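Local coordinates for fimbrial protein MyfA (Yersinia enterocolitica, PDB 5LN8), which forms the major subunit of Myf fimbriae, a probable virulence factor, polymerising through donor-strand complementation and binding galactose, at residues 38-43 with 69-74; 56-61 with 91-96; 102-107 with 121-126. All blocks are in the same frame, centred on the assembly; numbering follows the deposited sequence.

Interaction 1: 38-43 with 69-74. With GAL (beta-D-galactopyranose), chain C.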
loop_
_atom_site.group_PDB
_atom_site.type_symbol
_atom_site.label_atom_id
_atom_site.label_comp_id
_atom_site.label_asym_id
_atom_site.label_seq_id
_atom_site.Cartn_x
_atom_site.Cartn_y
_atom_site.Cartn_z
ATOM N N ASN A 38 4.781 9.791 -2.718
ATOM C CA ASN A 38 4.471 9.357 -1.363
ATOM C C ASN A 38 3.257 8.435 -1.420
ATOM O O ASN A 38 2.397 8.584 -2.285
ATOM C CB ASN A 38 4.139 10.538 -0.436
ATOM C CG ASN A 38 5.328 11.452 -0.160
ATOM O OD1 ASN A 38 6.460 11.003 0.039
ATOM N ND2 ASN A 38 5.058 12.751 -0.118
ATOM N N VAL A 39 3.195 7.480 -0.501
ATOM C CA VAL A 39 1.973 6.735 -0.257
ATOM C C VAL A 39 1.691 6.840 1.235
ATOM O O VAL A 39 2.350 6.176 2.045
ATOM C CB VAL A 39 2.104 5.265 -0.664
ATOM C CG1 VAL A 39 0.779 4.563 -0.456
ATOM C CG2 VAL A 39 2.560 5.134 -2.113
ATOM N N ARG A 40 0.733 7.696 1.591
ATOM C CA ARG A 40 0.432 7.998 2.987
ATOM C C ARG A 40 -0.818 7.255 3.451
ATOM O O ARG A 40 -1.894 7.475 2.920
ATOM C CB ARG A 40 0.245 9.509 3.190
ATOM C CG ARG A 40 1.468 10.363 2.850
ATOM C CD ARG A 40 1.285 11.808 3.312
ATOM N NE ARG A 40 2.451 12.664 3.075
ATOM C CZ ARG A 40 3.509 12.737 3.881
ATOM N NH1 ARG A 40 3.569 11.989 4.968
ATOM N NH2 ARG A 40 4.518 13.551 3.598
ATOM N N PRO A 41 -0.668 6.352 4.430
ATOM C CA PRO A 41 -1.854 5.682 4.964
ATOM C C PRO A 41 -2.770 6.707 5.605
ATOM O O PRO A 41 -2.296 7.688 6.182
ATOM C CB PRO A 41 -1.282 4.749 6.033
ATOM C CG PRO A 41 0.153 4.542 5.637
ATOM C CD PRO A 41 0.580 5.844 5.026
ATOM N N THR A 42 -4.074 6.500 5.480
ATOM C CA THR A 42 -5.050 7.426 6.029
ATOM C C THR A 42 -6.049 6.693 6.908
ATOM O O THR A 42 -6.223 5.487 6.778
ATOM C CB THR A 42 -5.830 8.111 4.907
ATOM O OG1 THR A 42 -6.527 7.117 4.147
ATOM C CG2 THR A 42 -4.906 8.882 4.007
ATOM N N GLY A 43 -6.719 7.434 7.785
ATOM C CA GLY A 43 -7.776 6.853 8.595
ATOM C C GLY A 43 -7.302 5.671 9.420
ATOM O O GLY A 43 -6.246 5.738 10.037
ATOM N N ASN A 69 8.995 6.718 8.830
ATOM C CA ASN A 69 8.183 6.868 10.040
ATOM C C ASN A 69 6.735 6.441 9.892
ATOM O O ASN A 69 6.256 5.607 10.659
ATOM C CB ASN A 69 8.239 8.296 10.587
ATOM C CG ASN A 69 9.454 8.544 11.440
ATOM O OD1 ASN A 69 9.859 7.687 12.223
ATOM N ND2 ASN A 69 10.047 9.728 11.299
ATOM N N ASP A 70 6.032 7.021 8.922
ATOM C CA ASP A 70 4.598 6.790 8.808
ATOM C C ASP A 70 4.070 6.725 7.376
ATOM O O ASP A 70 2.862 6.809 7.155
ATOM C CB ASP A 70 3.844 7.886 9.557
ATOM C CG ASP A 70 4.228 9.277 9.099
ATOM O OD1 ASP A 70 4.791 9.433 8.003
ATOM O OD2 ASP A 70 3.954 10.230 9.854
ATOM N N HIS A 71 4.961 6.583 6.404
ATOM C CA HIS A 71 4.536 6.580 5.009
ATOM C C HIS A 71 5.586 5.988 4.084
ATOM O O HIS A 71 6.773 6.032 4.384
ATOM C CB HIS A 71 4.166 8.000 4.563
ATOM C CG HIS A 71 5.337 8.934 4.441
ATOM N ND1 HIS A 71 5.912 9.545 5.530
ATOM C CD2 HIS A 71 6.021 9.370 3.359
ATOM C CE1 HIS A 71 6.912 10.315 5.125
ATOM N NE2 HIS A 71 7.001 10.219 3.812
ATOM N N TRP A 72 5.140 5.424 2.966
ATOM C CA TRP A 72 6.068 4.976 1.934
ATOM C C TRP A 72 6.411 6.142 0.999
ATOM O O TRP A 72 5.646 7.104 0.883
ATOM C CB TRP A 72 5.531 3.765 1.152
ATOM C CG TRP A 72 5.330 2.538 2.002
ATOM C CD1 TRP A 72 6.278 1.628 2.365
ATOM C CD2 TRP A 72 4.104 2.095 2.604
ATOM N NE1 TRP A 72 5.719 0.650 3.152
ATOM C CE2 TRP A 72 4.385 0.913 3.309
ATOM C CE3 TRP A 72 2.796 2.586 2.603
ATOM C CZ2 TRP A 72 3.408 0.214 4.015
ATOM C CZ3 TRP A 72 1.832 1.893 3.301
ATOM C CH2 TRP A 72 2.139 0.720 3.994
ATOM N N TRP A 73 7.580 6.065 0.370
ATOM C CA TRP A 73 8.046 7.091 -0.562
ATOM C C TRP A 73 9.105 6.507 -1.481
ATOM O O TRP A 73 9.701 5.471 -1.177
ATOM C CB TRP A 73 8.609 8.315 0.172
ATOM C CG TRP A 73 9.906 8.058 0.899
ATOM C CD1 TRP A 73 10.056 7.488 2.123
ATOM C CD2 TRP A 73 11.226 8.375 0.443
ATOM N NE1 TRP A 73 11.385 7.420 2.459
ATOM C CE2 TRP A 73 12.126 7.964 1.440
ATOM C CE3 TRP A 73 11.734 8.975 -0.713
ATOM C CZ2 TRP A 73 13.507 8.130 1.321
ATOM C CZ3 TRP A 73 13.106 9.133 -0.834
ATOM C CH2 TRP A 73 13.972 8.718 0.180
ATOM N N ILE A 74 9.322 7.174 -2.607
ATOM C CA ILE A 74 10.394 6.809 -3.523
ATOM C C ILE A 74 10.713 7.989 -4.431
ATOM O O ILE A 74 9.813 8.698 -4.879
ATOM C CB ILE A 74 10.031 5.553 -4.361
ATOM C CG1 ILE A 74 11.226 5.084 -5.193
ATOM C CG2 ILE A 74 8.824 5.822 -5.242
ATOM C CD1 ILE A 74 10.955 3.789 -5.940
HETATM C C1 GAL C . 12.106 11.832 1.817
HETATM C C2 GAL C . 10.628 11.885 2.295
HETATM C C3 GAL C . 9.689 11.790 1.080
HETATM C C4 GAL C . 10.007 12.923 0.081
HETATM C C5 GAL C . 11.512 12.933 -0.250
HETATM C C6 GAL C . 11.966 14.152 -1.064
HETATM O O1 GAL C . 12.982 11.954 2.873
HETATM O O2 GAL C . 10.286 10.844 3.235
HETATM O O3 GAL C . 8.315 11.887 1.444
HETATM O O4 GAL C . 9.609 14.194 0.589
HETATM O O5 GAL C . 12.352 12.916 0.931
HETATM O O6 GAL C . 13.308 14.061 -1.475
HETATM O O HOH W 1 1.994 10.014 6.353
#
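The His71 ring carries Arg40 NH1 over one face, 3.4 Å above its plane, while its edges meet Asp70 and the O3 hydroxyl of the bound galactose. Guanidinium and imidazole are turned 38° apart, and the extended Arg40 chain runs alongside the histidine in the same direction. Trp73 offers a face to the sugar, with galactose C1 3.6 Å above the plane of the indole, over its centre, a CH-pi arrangement common in galactose sites. Arg40 and Trp73 lie on an antiparallel pair of strands, 38-41 and 72-74, in the Ig-like beta sandwich, Asp70 and His71 on the run leading into 72-74. Val39 and Trp72 form the hydrogen-bonded pair, Val39 N giving a nearly straight bond to Trp72 O. On the other sheet face, Val39 CB packs on Trp72 CB. Pro41 CG reaches Trp72 CZ3 at 3.9 Å, the two side chains crossing at about a right angle.

His71 ND1 donates a hydrogen bond to Asp70 OD1, 2.7 Å away and in the ring plane, which fixes the ring's rotation and leaves NE2 to donate to galactose O3. Lys35 and Asp68 also bond the sugar. Glu105 forms a salt bridge with Arg40 NE and accepts from Asn38 ND2, orienting that amide, whose OD1 takes a very short 2.5 Å bond from galactose O3.

Interaction 2: 56-61 with 91-96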
loop_
_atom_site.group_PDB
_atom_site.type_symbol
_atom_site.label_atom_id
_atom_site.label_comp_id
_atom_site.label_asym_id
_atom_site.label_seq_id
_atom_site.Cartn_x
_atom_site.Cartn_y
_atom_site.Cartn_z
ATOM N N THR A 56 -8.961 -5.907 13.616
ATOM C CA THR A 56 -7.687 -6.607 13.508
ATOM C C THR A 56 -6.804 -5.806 12.557
ATOM O O THR A 56 -7.207 -5.527 11.435
ATOM C CB THR A 56 -7.881 -8.023 12.955
ATOM O OG1 THR A 56 -8.824 -8.731 13.773
ATOM C CG2 THR A 56 -6.563 -8.778 12.924
ATOM N N ARG A 57 -5.611 -5.428 13.009
ATOM C CA ARG A 57 -4.695 -4.624 12.206
ATOM C C ARG A 57 -3.536 -5.492 11.763
ATOM O O ARG A 57 -2.879 -6.099 12.602
ATOM C CB ARG A 57 -4.148 -3.454 13.033
ATOM C CG ARG A 57 -5.217 -2.564 13.652
ATOM C CD ARG A 57 -4.619 -1.434 14.475
ATOM N NE ARG A 57 -3.884 -0.485 13.644
ATOM C CZ ARG A 57 -4.456 0.500 12.956
ATOM N NH1 ARG A 57 -5.767 0.671 13.006
ATOM N NH2 ARG A 57 -3.719 1.319 12.218
ATOM N N VAL A 58 -3.282 -5.553 10.458
ATOM C CA VAL A 58 -2.137 -6.309 9.937
ATOM C C VAL A 58 -1.155 -5.415 9.164
ATOM O O VAL A 58 -1.571 -4.618 8.324
ATOM C CB VAL A 58 -2.590 -7.491 9.056
ATOM C CG1 VAL A 58 -1.393 -8.189 8.442
ATOM C CG2 VAL A 58 -3.413 -8.478 9.865
ATOM N N ASP A 59 0.140 -5.545 9.455
ATOM C CA ASP A 59 1.171 -4.749 8.785
ATOM C C ASP A 59 1.253 -4.993 7.276
ATOM O O ASP A 59 1.076 -6.119 6.811
ATOM C CB ASP A 59 2.549 -5.024 9.392
ATOM C CG ASP A 59 2.681 -4.526 10.816
ATOM O OD1 ASP A 59 1.910 -3.633 11.228
ATOM O OD2 ASP A 59 3.583 -5.024 11.522
ATOM N N LEU A 60 1.523 -3.920 6.533
ATOM C CA LEU A 60 1.823 -3.995 5.107
ATOM C C LEU A 60 3.297 -3.717 4.899
ATOM O O LEU A 60 3.881 -2.899 5.611
ATOM C CB LEU A 60 1.028 -2.939 4.346
ATOM C CG LEU A 60 -0.453 -3.266 4.211
ATOM C CD1 LEU A 60 -1.161 -2.281 3.324
ATOM C CD2 LEU A 60 -0.561 -4.630 3.618
ATOM N N HIS A 61 3.897 -4.383 3.924
ATOM C CA HIS A 61 5.286 -4.115 3.577
ATOM C C HIS A 61 5.426 -4.101 2.076
ATOM O O HIS A 61 4.631 -4.712 1.367
ATOM C CB HIS A 61 6.205 -5.185 4.150
ATOM C CG HIS A 61 6.036 -5.392 5.619
ATOM N ND1 HIS A 61 6.701 -4.628 6.557
ATOM C CD2 HIS A 61 5.273 -6.263 6.317
ATOM C CE1 HIS A 61 6.354 -5.027 7.768
ATOM N NE2 HIS A 61 5.490 -6.018 7.650
ATOM N N ASP A 91 3.598 -13.476 10.501
ATOM C CA ASP A 91 2.430 -12.784 11.029
ATOM C C ASP A 91 1.204 -13.705 11.082
ATOM O O ASP A 91 0.985 -14.534 10.193
ATOM C CB ASP A 91 2.119 -11.527 10.205
ATOM C CG ASP A 91 3.104 -10.394 10.460
ATOM O OD1 ASP A 91 4.158 -10.636 11.087
ATOM O OD2 ASP A 91 2.824 -9.258 10.017
ATOM N N GLU A 92 0.417 -13.561 12.141
ATOM C CA GLU A 92 -0.869 -14.232 12.237
ATOM C C GLU A 92 -1.930 -13.362 11.577
ATOM O O GLU A 92 -2.009 -12.161 11.853
ATOM C CB GLU A 92 -1.232 -14.452 13.705
ATOM C CG GLU A 92 -2.553 -15.177 13.937
ATOM C CD GLU A 92 -2.434 -16.689 13.799
ATOM O OE1 GLU A 92 -1.308 -17.185 13.561
ATOM O OE2 GLU A 92 -3.471 -17.378 13.938
ATOM N N VAL A 93 -2.743 -13.958 10.704
ATOM C CA VAL A 93 -3.816 -13.210 10.046
ATOM C C VAL A 93 -5.220 -13.779 10.297
ATOM O O VAL A 93 -5.603 -14.822 9.765
ATOM C CB VAL A 93 -3.563 -13.043 8.549
ATOM C CG1 VAL A 93 -3.370 -14.396 7.867
ATOM C CG2 VAL A 93 -4.697 -12.283 7.938
ATOM N N LYS A 94 -5.991 -13.065 11.107
ATOM C CA LYS A 94 -7.260 -13.587 11.582
ATOM C C LYS A 94 -8.417 -13.332 10.643
ATOM O O LYS A 94 -8.326 -13.531 9.435
ATOM C CB LYS A 94 -7.601 -13.018 12.963
ATOM C CG LYS A 94 -6.731 -13.537 14.088
ATOM C CD LYS A 94 -7.422 -13.352 15.419
ATOM C CE LYS A 94 -8.775 -14.058 15.434
ATOM N NZ LYS A 94 -8.807 -15.319 16.239
ATOM N N ALA A 95 -9.496 -12.844 11.242
ATOM C CA ALA A 95 -10.812 -12.848 10.631
ATOM C C ALA A 95 -11.145 -11.629 9.772
ATOM O O ALA A 95 -11.286 -10.497 10.276
ATOM C CB ALA A 95 -11.883 -13.050 11.712
ATOM N N GLY A 96 -11.257 -11.874 8.466
ATOM C CA GLY A 96 -12.086 -11.031 7.630
ATOM C C GLY A 96 -11.578 -10.272 6.427
ATOM O O GLY A 96 -10.642 -10.670 5.736
HETATM O O HOH W 2 2.731 -8.197 7.857
HETATM O O HOH W 3 0.970 -7.428 11.532
HETATM O O HOH W 4 4.824 -7.215 10.102
#
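Val58 and Val93 meet through their CG2 methyls, 4.5 Å apart, at the buried centre of a contact between two short edge segments of the Ig-like beta sandwich. The chain runs in roughly opposite directions through the touching parts, 155° apart end to end, yet the nearest CA atoms, those of Val58 and Val93, are still 7.1 Å from each other. That spacing is too wide for sheet pairing: strand 57-59 bonds instead to strand 36-51, and strand 92-93 to strand 15-16, so side chains and water bridge the gap.

The apolar part, with Val58 and Val93 both buried, is the well-packed side, and none of the bridging waters enters it. Val58 CG2 also lies 4.4 Å from the backbone oxygen Glu92 O, and Tyr98 backs both valines, with Leu87 against Val58 and Leu17 against Val93. At one end Thr56 CG2 touches Lys94 CB at 4.4 Å, while the lysine's amine leads away from the contact; Thr56 OG1 is held by Asp54.

The other end is looser and wet. Asp59 CB comes within 4.3 Å of Asp91 OD2, but the carboxylates do not pair: Asp59 OD2 and Asp91 OD2, 4.6 Å apart, are like charges that intervening water probably screens. Asp59 is steadied from outside by Gln49, which bonds its OD1. One water accepts from Asp59 N and donates to Asp91 OD2. Another joins both carboxylates and lies in the plane of the His61 ring, its oxygen 2.8 Å from His61 NE2.

Interaction 3: 102-107 with 121-126. With GAL (beta-D-galactopyranose), chain C.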
loop_
_atom_site.group_PDB
_atom_site.type_symbol
_atom_site.label_atom_id
_atom_site.label_comp_id
_atom_site.label_asym_id
_atom_site.label_seq_id
_atom_site.Cartn_x
_atom_site.Cartn_y
_atom_site.Cartn_z
ATOM N N GLY A 102 -5.499 5.030 1.745
ATOM C CA GLY A 102 -4.339 5.888 1.709
ATOM C C GLY A 102 -4.492 7.061 0.776
ATOM O O GLY A 102 -5.511 7.202 0.101
ATOM N N ARG A 103 -3.468 7.906 0.754
ATOM C CA ARG A 103 -3.376 8.997 -0.205
ATOM C C ARG A 103 -2.033 8.956 -0.954
ATOM O O ARG A 103 -0.972 9.028 -0.339
ATOM C CB ARG A 103 -3.553 10.347 0.495
ATOM C CG ARG A 103 -3.580 11.515 -0.474
ATOM C CD ARG A 103 -3.895 12.836 0.202
ATOM N NE ARG A 103 -2.804 13.297 1.051
ATOM C CZ ARG A 103 -2.774 13.124 2.364
ATOM N NH1 ARG A 103 -3.777 12.509 2.971
ATOM N NH2 ARG A 103 -1.749 13.571 3.072
ATOM N N VAL A 104 -2.090 8.812 -2.276
ATOM C CA VAL A 104 -0.898 8.860 -3.127
ATOM C C VAL A 104 -0.552 10.306 -3.461
ATOM O O VAL A 104 -1.438 11.089 -3.793
ATOM C CB VAL A 104 -1.137 8.111 -4.447
ATOM C CG1 VAL A 104 -0.021 8.392 -5.443
ATOM C CG2 VAL A 104 -1.298 6.616 -4.192
ATOM N N GLU A 105 0.727 10.667 -3.379
ATOM C CA GLU A 105 1.155 12.027 -3.688
ATOM C C GLU A 105 2.335 12.036 -4.647
ATOM O O GLU A 105 3.255 11.230 -4.515
ATOM C CB GLU A 105 1.541 12.784 -2.409
ATOM C CG GLU A 105 0.431 12.945 -1.375
ATOM C CD GLU A 105 0.930 13.542 -0.064
ATOM O OE1 GLU A 105 2.141 13.449 0.233
ATOM O OE2 GLU A 105 0.113 14.105 0.685
ATOM N N GLU A 106 2.305 12.963 -5.602
ATOM C CA GLU A 106 3.403 13.155 -6.539
ATOM C C GLU A 106 4.091 14.454 -6.180
ATOM O O GLU A 106 3.432 15.483 -6.050
ATOM C CB GLU A 106 2.857 13.249 -7.965
ATOM C CG GLU A 106 3.914 13.246 -9.066
ATOM C CD GLU A 106 3.326 13.528 -10.439
ATOM O OE1 GLU A 106 2.120 13.839 -10.514
ATOM O OE2 GLU A 106 4.061 13.444 -11.441
ATOM N N TYR A 107 5.410 14.419 -6.024
ATOM C CA TYR A 107 6.135 15.622 -5.643
ATOM C C TYR A 107 7.271 15.977 -6.599
ATOM O O TYR A 107 7.751 15.126 -7.345
ATOM C CB TYR A 107 6.641 15.527 -4.199
ATOM C CG TYR A 107 7.561 14.362 -3.911
ATOM C CD1 TYR A 107 8.899 14.394 -4.288
ATOM C CD2 TYR A 107 7.104 13.249 -3.223
ATOM C CE1 TYR A 107 9.749 13.332 -4.009
ATOM C CE2 TYR A 107 7.941 12.185 -2.941
ATOM C CZ TYR A 107 9.263 12.232 -3.333
ATOM O OH TYR A 107 10.093 11.172 -3.046
ATOM N N LYS A 121 -4.111 11.692 -4.863
ATOM C CA LYS A 121 -5.321 10.888 -5.038
ATOM C C LYS A 121 -5.520 9.874 -3.908
ATOM O O LYS A 121 -4.571 9.206 -3.502
ATOM C CB LYS A 121 -5.267 10.146 -6.374
ATOM C CG LYS A 121 -6.601 9.521 -6.800
ATOM C CD LYS A 121 -6.450 8.657 -8.054
ATOM C CE LYS A 121 -5.961 9.446 -9.250
ATOM N NZ LYS A 121 -7.010 10.330 -9.826
ATOM N N ASP A 122 -6.751 9.758 -3.411
ATOM C CA ASP A 122 -7.088 8.730 -2.427
ATOM C C ASP A 122 -6.990 7.357 -3.058
ATOM O O ASP A 122 -7.293 7.188 -4.240
ATOM C CB ASP A 122 -8.519 8.911 -1.922
ATOM C CG ASP A 122 -8.609 9.786 -0.700
ATOM O OD1 ASP A 122 -7.568 10.093 -0.087
ATOM O OD2 ASP A 122 -9.747 10.150 -0.347
ATOM N N ILE A 123 -6.568 6.379 -2.265
ATOM C CA ILE A 123 -6.604 4.988 -2.691
ATOM C C ILE A 123 -7.237 4.139 -1.608
ATOM O O ILE A 123 -7.097 4.427 -0.415
ATOM C CB ILE A 123 -5.201 4.430 -3.055
ATOM C CG1 ILE A 123 -4.219 4.622 -1.900
ATOM C CG2 ILE A 123 -4.681 5.093 -4.294
ATOM C CD1 ILE A 123 -2.853 4.005 -2.151
ATOM N N SER A 124 -7.939 3.097 -2.040
ATOM C CA SER A 124 -8.656 2.221 -1.134
ATOM C C SER A 124 -8.847 0.862 -1.784
ATOM O O SER A 124 -9.171 0.769 -2.964
ATOM C CB SER A 124 -10.023 2.821 -0.789
ATOM O OG SER A 124 -10.775 1.945 0.026
ATOM N N ALA A 125 -8.648 -0.194 -1.007
ATOM C CA ALA A 125 -8.928 -1.543 -1.478
ATOM C C ALA A 125 -9.080 -2.473 -0.295
ATOM O O ALA A 125 -8.603 -2.188 0.807
ATOM C CB ALA A 125 -7.844 -2.045 -2.423
ATOM N N THR A 126 -9.757 -3.584 -0.538
ATOM C CA THR A 126 -10.099 -4.524 0.510
ATOM C C THR A 126 -9.636 -5.911 0.122
ATOM O O THR A 126 -9.960 -6.403 -0.956
ATOM C CB THR A 126 -11.605 -4.538 0.741
ATOM O OG1 THR A 126 -11.997 -3.312 1.376
ATOM C CG2 THR A 126 -12.014 -5.722 1.606
HETATM C C1 GAL C . 12.106 11.832 1.817
HETATM C C2 GAL C . 10.628 11.885 2.295
HETATM C C3 GAL C . 9.689 11.790 1.080
HETATM C C4 GAL C . 10.007 12.923 0.081
HETATM C C5 GAL C . 11.512 12.933 -0.250
HETATM C C6 GAL C . 11.966 14.152 -1.064
HETATM O O1 GAL C . 12.982 11.954 2.873
HETATM O O2 GAL C . 10.286 10.844 3.235
HETATM O O3 GAL C . 8.315 11.887 1.444
HETATM O O4 GAL C . 9.609 14.194 0.589
HETATM O O5 GAL C . 12.352 12.916 0.931
HETATM O O6 GAL C . 13.308 14.061 -1.475
HETATM O O HOH W 5 -6.676 11.994 1.919
#
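Ile123 turns CG1 into the position between its backbone N and carbonyl carbon (chi1 55°), which lays CG1 against the Gly102 backbone, 3.5 Å from Gly102 O, and leaves CG2 and CD1 to meet Val104. In Val104 the branch that does the touching is CG2: it lies 3.7 Å from Ile123 CD1, the two side chains crossing at about a right angle. Val3 of strand 2-7 packs on both Val104 and Ile123, and Phe5 packs on Ile123, so this face looks into the sandwich.

The segments belong to the beta hairpin of strands 97-107 and 117-128 in the Ig-like fold, their short axes 139° apart, antiparallel with a marked twist. Gly102 pairs with Ile123 and Val104 with Lys121 through two backbone hydrogen bonds each; the shortest runs from Ile123 N to Gly102 O at 2.7 Å.

Arg103 and Asp122, the non-hydrogen-bonded pair between them, point to the opposite face. The Arg103 chain, bent at chi3 (70°), presents its guanidinium side-on to Glu105: NE and NH2 both bond OE2, the NE bond being 3.0 Å, and both approach from one face of the carboxylate. Further along the strand, one face of the Tyr107 ring looks onto galactose, O4 lying over it, with Tyr107 CZ 3.6 Å from galactose C4, while Tyr107 OH bonds Asp75. Toward Asp122, one water accepts from Arg103 NH1 and donates to Asp122 OD1 at 2.9 Å.

How the interactions relate
Interactions 1 and 3 are neighbours, their centres 9 Å apart, and share one antiparallel sheet in which strand 36-51 lies between strands 72-75 and 97-107. Backbone contacts from Arg40 to Arg103 and from Asn38 to Glu105 join them, and both reach the galactose, so the pocket is built across adjacent strands. Interaction 2 lies away from the sugar, 18 Å from interaction 1 and 20 Å from interaction 3 between centres, yet Leu60 O touches Trp72 CZ2. Along the chain the segments of interactions 1 and 2 alternate, whereas interaction 3 opens after both have closed. Strand 57-59 also flanks strand 36-51, which thus connects the sugar-binding end with the interaction 2 end.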